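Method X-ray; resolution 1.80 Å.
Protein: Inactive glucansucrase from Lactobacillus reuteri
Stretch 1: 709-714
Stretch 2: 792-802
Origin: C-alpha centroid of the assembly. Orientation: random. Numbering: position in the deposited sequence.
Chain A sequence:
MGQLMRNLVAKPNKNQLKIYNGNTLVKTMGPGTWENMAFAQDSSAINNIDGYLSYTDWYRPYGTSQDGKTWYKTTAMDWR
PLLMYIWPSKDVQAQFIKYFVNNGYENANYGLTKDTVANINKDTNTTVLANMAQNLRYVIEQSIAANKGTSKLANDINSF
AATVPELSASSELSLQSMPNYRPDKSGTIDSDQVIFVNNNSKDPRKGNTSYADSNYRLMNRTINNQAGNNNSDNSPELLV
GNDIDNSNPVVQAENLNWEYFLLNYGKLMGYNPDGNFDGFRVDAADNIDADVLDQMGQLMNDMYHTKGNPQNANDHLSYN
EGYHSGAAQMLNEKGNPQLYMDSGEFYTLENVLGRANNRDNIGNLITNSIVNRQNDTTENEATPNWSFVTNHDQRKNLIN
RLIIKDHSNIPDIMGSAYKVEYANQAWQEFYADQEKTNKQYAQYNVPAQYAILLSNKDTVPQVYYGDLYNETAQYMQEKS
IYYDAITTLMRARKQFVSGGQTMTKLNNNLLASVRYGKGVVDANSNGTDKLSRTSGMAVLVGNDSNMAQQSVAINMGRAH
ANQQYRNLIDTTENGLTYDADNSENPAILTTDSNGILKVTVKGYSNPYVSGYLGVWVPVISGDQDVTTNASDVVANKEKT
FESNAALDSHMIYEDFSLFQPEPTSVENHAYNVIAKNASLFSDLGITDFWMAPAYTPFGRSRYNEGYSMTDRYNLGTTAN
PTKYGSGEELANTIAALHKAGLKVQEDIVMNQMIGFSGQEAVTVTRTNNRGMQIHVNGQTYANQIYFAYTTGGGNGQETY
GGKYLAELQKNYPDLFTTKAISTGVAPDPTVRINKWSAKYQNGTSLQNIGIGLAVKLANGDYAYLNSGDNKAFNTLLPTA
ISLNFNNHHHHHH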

ATOM      1  N   MET A 709       8.028  -0.206   4.302  1.00 30.48           N
ATOM      2  CA  MET A 709       9.329  -0.882   4.289  1.00 32.07           C
ATOM      3  C   MET A 709      10.470   0.074   4.611  1.00 34.97           C
ATOM      4  O   MET A 709      10.409   1.259   4.292  1.00 36.22           O
ATOM      5  CB  MET A 709       9.570  -1.638   2.961  1.00 31.91           C
ATOM      6  CG  MET A 709      10.198  -0.852   1.803  1.00 32.19           C
ATOM      7  SD  MET A 709       9.259   0.619   1.386  1.00 37.42           S
ATOM      8  CE  MET A 709       8.135  -0.093   0.170  1.00 35.59           C
ATOM      9  N   THR A 710      11.492  -0.478   5.267  1.00 34.63           N
ATOM     10  CA  THR A 710      12.699   0.235   5.651  1.00 38.19           C
ATOM     11  C   THR A 710      13.889  -0.082   4.751  1.00 37.66           C
ATOM     12  O   THR A 710      14.896   0.620   4.825  1.00 42.48           O
ATOM     13  CB  THR A 710      13.091  -0.128   7.107  1.00 38.42           C
ATOM     14  OG1 THR A 710      13.280  -1.552   7.222  1.00 37.57           O
ATOM     15  CG2 THR A 710      11.996   0.297   8.075  1.00 38.84           C
ATOM     16  N   ASP A 711      13.796  -1.150   3.948  1.00 33.40           N
ATOM     17  CA  ASP A 711      14.904  -1.591   3.090  1.00 33.39           C
ATOM     18  C   ASP A 711      14.349  -2.256   1.820  1.00 29.53           C
ATOM     19  O   ASP A 711      13.767  -3.333   1.888  1.00 28.74           O
ATOM     20  CB  ASP A 711      15.833  -2.560   3.865  1.00 33.22           C
ATOM     21  CG  ASP A 711      17.158  -2.827   3.155  1.00 35.34           C
ATOM     22  OD1 ASP A 711      17.209  -2.847   1.897  1.00 33.33           O
ATOM     23  OD2 ASP A 711      18.189  -3.017   3.860  1.00 32.74           O
ATOM     24  N   ARG A 712      14.556  -1.598   0.679  1.00 28.35           N
ATOM     25  CA  ARG A 712      14.017  -2.029  -0.621  1.00 27.64           C
ATOM     26  C   ARG A 712      14.757  -3.219  -1.240  1.00 27.35           C
ATOM     27  O   ARG A 712      14.244  -3.847  -2.169  1.00 29.28           O
ATOM     28  CB  ARG A 712      14.082  -0.886  -1.627  1.00 27.83           C
ATOM     29  CG  ARG A 712      13.091   0.242  -1.401  1.00 27.14           C
ATOM     30  CD  ARG A 712      13.284   1.266  -2.507  1.00 28.18           C
ATOM     31  NE  ARG A 712      12.220   2.257  -2.600  1.00 28.52           N
ATOM     32  CZ  ARG A 712      12.108   3.152  -3.589  1.00 29.05           C
ATOM     33  NH1 ARG A 712      12.999   3.201  -4.578  1.00 29.19           N
ATOM     34  NH2 ARG A 712      11.093   4.004  -3.582  1.00 29.90           N
ATOM     35  N   TYR A 713      15.950  -3.525  -0.736  1.00 27.95           N
ATOM     36  CA  TYR A 713      16.765  -4.606  -1.283  1.00 27.88           C
ATOM     37  C   TYR A 713      16.900  -5.833  -0.393  1.00 29.42           C
ATOM     38  O   TYR A 713      17.250  -6.892  -0.901  1.00 33.03           O
ATOM     39  CB  TYR A 713      18.153  -4.075  -1.643  1.00 27.87           C
ATOM     40  CG  TYR A 713      18.115  -3.107  -2.800  1.00 26.22           C
ATOM     41  CD1 TYR A 713      17.917  -1.740  -2.593  1.00 25.22           C
ATOM     42  CD2 TYR A 713      18.251  -3.553  -4.109  1.00 26.40           C
ATOM     43  CE1 TYR A 713      17.869  -0.854  -3.663  1.00 24.47           C
ATOM     44  CE2 TYR A 713      18.208  -2.665  -5.182  1.00 26.04           C
ATOM     45  CZ  TYR A 713      18.019  -1.320  -4.953  1.00 24.02           C
ATOM     46  OH  TYR A 713      17.976  -0.467  -6.037  1.00 25.35           O
ATOM     47  N   ASN A 714      16.657  -5.702   0.908  1.00 28.84           N
ATOM     48  CA  ASN A 714      16.729  -6.844   1.816  1.00 29.96           C
ATOM     49  C   ASN A 714      15.352  -7.487   1.831  1.00 27.66           C
ATOM     50  O   ASN A 714      14.432  -6.959   2.452  1.00 28.00           O
ATOM     51  CB  ASN A 714      17.157  -6.380   3.227  1.00 30.94           C
ATOM     52  CG  ASN A 714      17.362  -7.528   4.208  1.00 32.94           C
ATOM     53  OD1 ASN A 714      16.793  -8.615   4.071  1.00 33.66           O
ATOM     54  ND2 ASN A 714      18.214  -7.294   5.202  1.00 35.59           N
ATOM     55  N   GLY A 792      17.749   6.889   5.966  1.00 29.79           N
ATOM     56  CA  GLY A 792      17.960   5.459   6.137  1.00 31.11           C
ATOM     57  C   GLY A 792      17.876   4.718   4.821  1.00 30.78           C
ATOM     58  O   GLY A 792      18.164   5.282   3.765  1.00 32.54           O
ATOM     59  N   GLY A 793      17.479   3.456   4.891  1.00 30.49           N
ATOM     60  CA  GLY A 793      17.490   2.559   3.736  1.00 30.73           C
ATOM     61  C   GLY A 793      18.131   1.212   4.012  1.00 33.97           C
ATOM     62  O   GLY A 793      17.990   0.288   3.197  1.00 33.38           O
ATOM     63  N   GLY A 794      18.860   1.106   5.136  1.00 34.87           N
ATOM     64  CA  GLY A 794      19.458  -0.145   5.577  1.00 37.64           C
ATOM     65  C   GLY A 794      20.727  -0.450   4.816  1.00 37.58           C
ATOM     66  O   GLY A 794      21.126   0.296   3.916  1.00 38.79           O
ATOM     67  N   ASN A 795      21.337  -1.583   5.156  1.00 38.62           N
ATOM     68  CA  ASN A 795      22.505  -2.085   4.435  1.00 38.17           C
ATOM     69  C   ASN A 795      22.175  -2.518   3.004  1.00 34.70           C
ATOM     70  O   ASN A 795      23.065  -2.543   2.147  1.00 34.29           O
ATOM     71  CB  ASN A 795      23.167  -3.230   5.205  1.00 40.29           C
ATOM     72  CG  ASN A 795      23.827  -2.754   6.499  1.00 47.92           C
ATOM     73  OD1 ASN A 795      24.179  -1.569   6.649  1.00 51.29           O
ATOM     74  ND2 ASN A 795      24.017  -3.678   7.434  1.00 49.87           N
ATOM     75  N   GLY A 796      20.913  -2.854   2.739  1.00 32.40           N
ATOM     76  CA  GLY A 796      20.465  -3.145   1.377  1.00 30.97           C
ATOM     77  C   GLY A 796      20.653  -1.962   0.440  1.00 28.85           C
ATOM     78  O   GLY A 796      21.203  -2.108  -0.654  1.00 30.18           O
ATOM     79  N   GLN A 797      20.202  -0.788   0.860  1.00 27.24           N
ATOM     80  CA  GLN A 797      20.409   0.406   0.048  1.00 27.58           C
ATOM     81  C   GLN A 797      21.898   0.752  -0.095  1.00 28.53           C
ATOM     82  O   GLN A 797      22.339   1.194  -1.160  1.00 28.33           O
ATOM     83  CB  GLN A 797      19.639   1.601   0.625  1.00 26.58           C
ATOM     84  CG  GLN A 797      19.472   2.747  -0.366  1.00 25.76           C
ATOM     85  CD  GLN A 797      18.532   2.403  -1.529  1.00 25.12           C
ATOM     86  OE1 GLN A 797      17.508   1.744  -1.336  1.00 25.06           O
ATOM     87  NE2 GLN A 797      18.859   2.872  -2.724  1.00 24.72           N
ATOM     88  N   GLU A 798      22.666   0.549   0.979  1.00 29.90           N
ATOM     89  CA  GLU A 798      24.109   0.823   0.942  1.00 31.24           C
ATOM     90  C   GLU A 798      24.796  -0.074  -0.063  1.00 30.04           C
ATOM     91  O   GLU A 798      25.558   0.402  -0.877  1.00 31.64           O
ATOM     92  CB  GLU A 798      24.780   0.630   2.316  1.00 34.51           C
ATOM     93  CG  GLU A 798      24.392   1.659   3.373  1.00 36.94           C
ATOM     94  CD  GLU A 798      25.072   3.009   3.224  1.00 39.32           C
ATOM     95  OE1 GLU A 798      25.909   3.196   2.298  1.00 38.04           O
ATOM     96  OE2 GLU A 798      24.734   3.909   4.041  1.00 42.38           O
ATOM     97  N   THR A 799      24.508  -1.368  -0.014  1.00 29.61           N
ATOM     98  CA  THR A 799      25.170  -2.336  -0.883  1.00 30.33           C
ATOM     99  C   THR A 799      24.669  -2.286  -2.335  1.00 30.83           C
ATOM    100  O   THR A 799      25.472  -2.310  -3.263  1.00 30.29           O
ATOM    101  CB  THR A 799      25.021  -3.770  -0.324  1.00 29.97           C
ATOM    102  OG1 THR A 799      25.609  -3.828   0.974  1.00 29.97           O
ATOM    103  CG2 THR A 799      25.712  -4.802  -1.219  1.00 30.84           C
ATOM    104  N   TYR A 800      23.352  -2.226  -2.526  1.00 29.95           N
ATOM    105  CA  TYR A 800      22.749  -2.432  -3.853  1.00 30.02           C
ATOM    106  C   TYR A 800      22.297  -1.165  -4.573  1.00 30.46           C
ATOM    107  O   TYR A 800      22.071  -1.193  -5.791  1.00 31.06           O
ATOM    108  CB  TYR A 800      21.584  -3.419  -3.726  1.00 29.35           C
ATOM    109  CG  TYR A 800      22.059  -4.766  -3.238  1.00 29.17           C
ATOM    110  CD1 TYR A 800      22.651  -5.649  -4.111  1.00 29.91           C
ATOM    111  CD2 TYR A 800      21.949  -5.141  -1.891  1.00 30.20           C
ATOM    112  CE1 TYR A 800      23.113  -6.885  -3.673  1.00 30.35           C
ATOM    113  CE2 TYR A 800      22.414  -6.377  -1.437  1.00 30.50           C
ATOM    114  CZ  TYR A 800      22.997  -7.241  -2.339  1.00 30.63           C
ATOM    115  OH  TYR A 800      23.462  -8.460  -1.932  1.00 33.30           O
ATOM    116  N   GLY A 801      22.173  -0.066  -3.838  1.00 29.79           N
ATOM    117  CA  GLY A 801      21.684   1.176  -4.399  1.00 30.16           C
ATOM    118  C   GLY A 801      22.614   1.655  -5.490  1.00 31.12           C
ATOM    119  O   GLY A 801      23.807   1.882  -5.246  1.00 27.99           O
ATOM    120  N   GLY A 802      22.085   1.760  -6.707  1.00 29.01           N
ATOM    121  CA  GLY A 802      22.881   2.177  -7.853  1.00 29.10           C
ATOM    122  C   GLY A 802      23.933   1.203  -8.350  1.00 29.48           C
ATOM    123  O   GLY A 802      24.660   1.520  -9.295  1.00 30.22           O
TER
HETATM  124  O   HOH W   1      16.039   0.737   0.873  1.00 32.20           O

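Residues 709-714 turn a corner at Thr710 and pack against the glycine-rich start of a helix running to Tyr800. The two backbones approach closely: the CA atoms of Asp711 and Gly793 lie 4.9 Å apart, and those of Tyr713 and Gly796 lie 4.8 Å apart. At the corner, Thr710 O faces Gly793, forming a CA-H...O contact in which Gly793 CA stands 3.4 Å from Thr710 O. Around the start of the helix the hydrogen bond from Gln797 N to Gly793 O is weak (3.4 Å), whereas Tyr800 N reaches Gly796 O at 2.9 Å. Gly801 is the first residue to leave helical phi/psi.

The glycines have different reasons to lack a side chain. Gly793 adopts phi/psi of 132/-14, a conformation that itself calls for glycine, and a CB there would clash with Gln797 CB within its own stretch. At Gly796 the backbone angles are ordinary helical ones, and the constraint comes from across the contact: an ideal CB would lie 2.0 Å from Asp711 OD1. At Gly794 positive phi already favours glycine, and an ideal CB would also clash with Asp711 OD2 (2.3 Å).

The Asp711 carboxylate occupies the space left free at Gly794 and Gly796. It links the two stretches, with Asp711 OD2 accepting a hydrogen bond from Gly796 N (3.0 Å) while Asp711 OD1 accepts two from its own segment, from Tyr713 N (3.0 Å) and Asn714 N (3.1 Å). Gly793 O also lies near the carboxylate, 3.4 Å from Asp711 OD2, but both atoms are acceptors and no hydrogen bond forms. This carbonyl accepts from water 1 as well as, weakly, from Gln797 N: water 1 accepts from Arg712 N (2.8 Å) and donates to Gly793 O (3.1 Å) and Gln797 OE1 (2.8 Å), joining the two backbones and a helix side chain.

Tyr713 has more of its surface covered by the opposing stretch than any other residue here. Its CA-to-CB bond points toward the helix, and Tyr800 CB sits over one face of its ring, 3.4 Å from Tyr713 CD2 and 3.7 Å from the Tyr713 ring centroid, in a CH-pi contact. The two tyrosine rings are nearly parallel, with planes at 18°, but slid apart so that they barely overlap; the methylene, rather than the Tyr800 ring, covers the face. Near the plane of the Tyr713 ring, Gln797 OE1 approaches Tyr713 CE1 at 3.5 Å, an edge contact suited to a carbonyl oxygen.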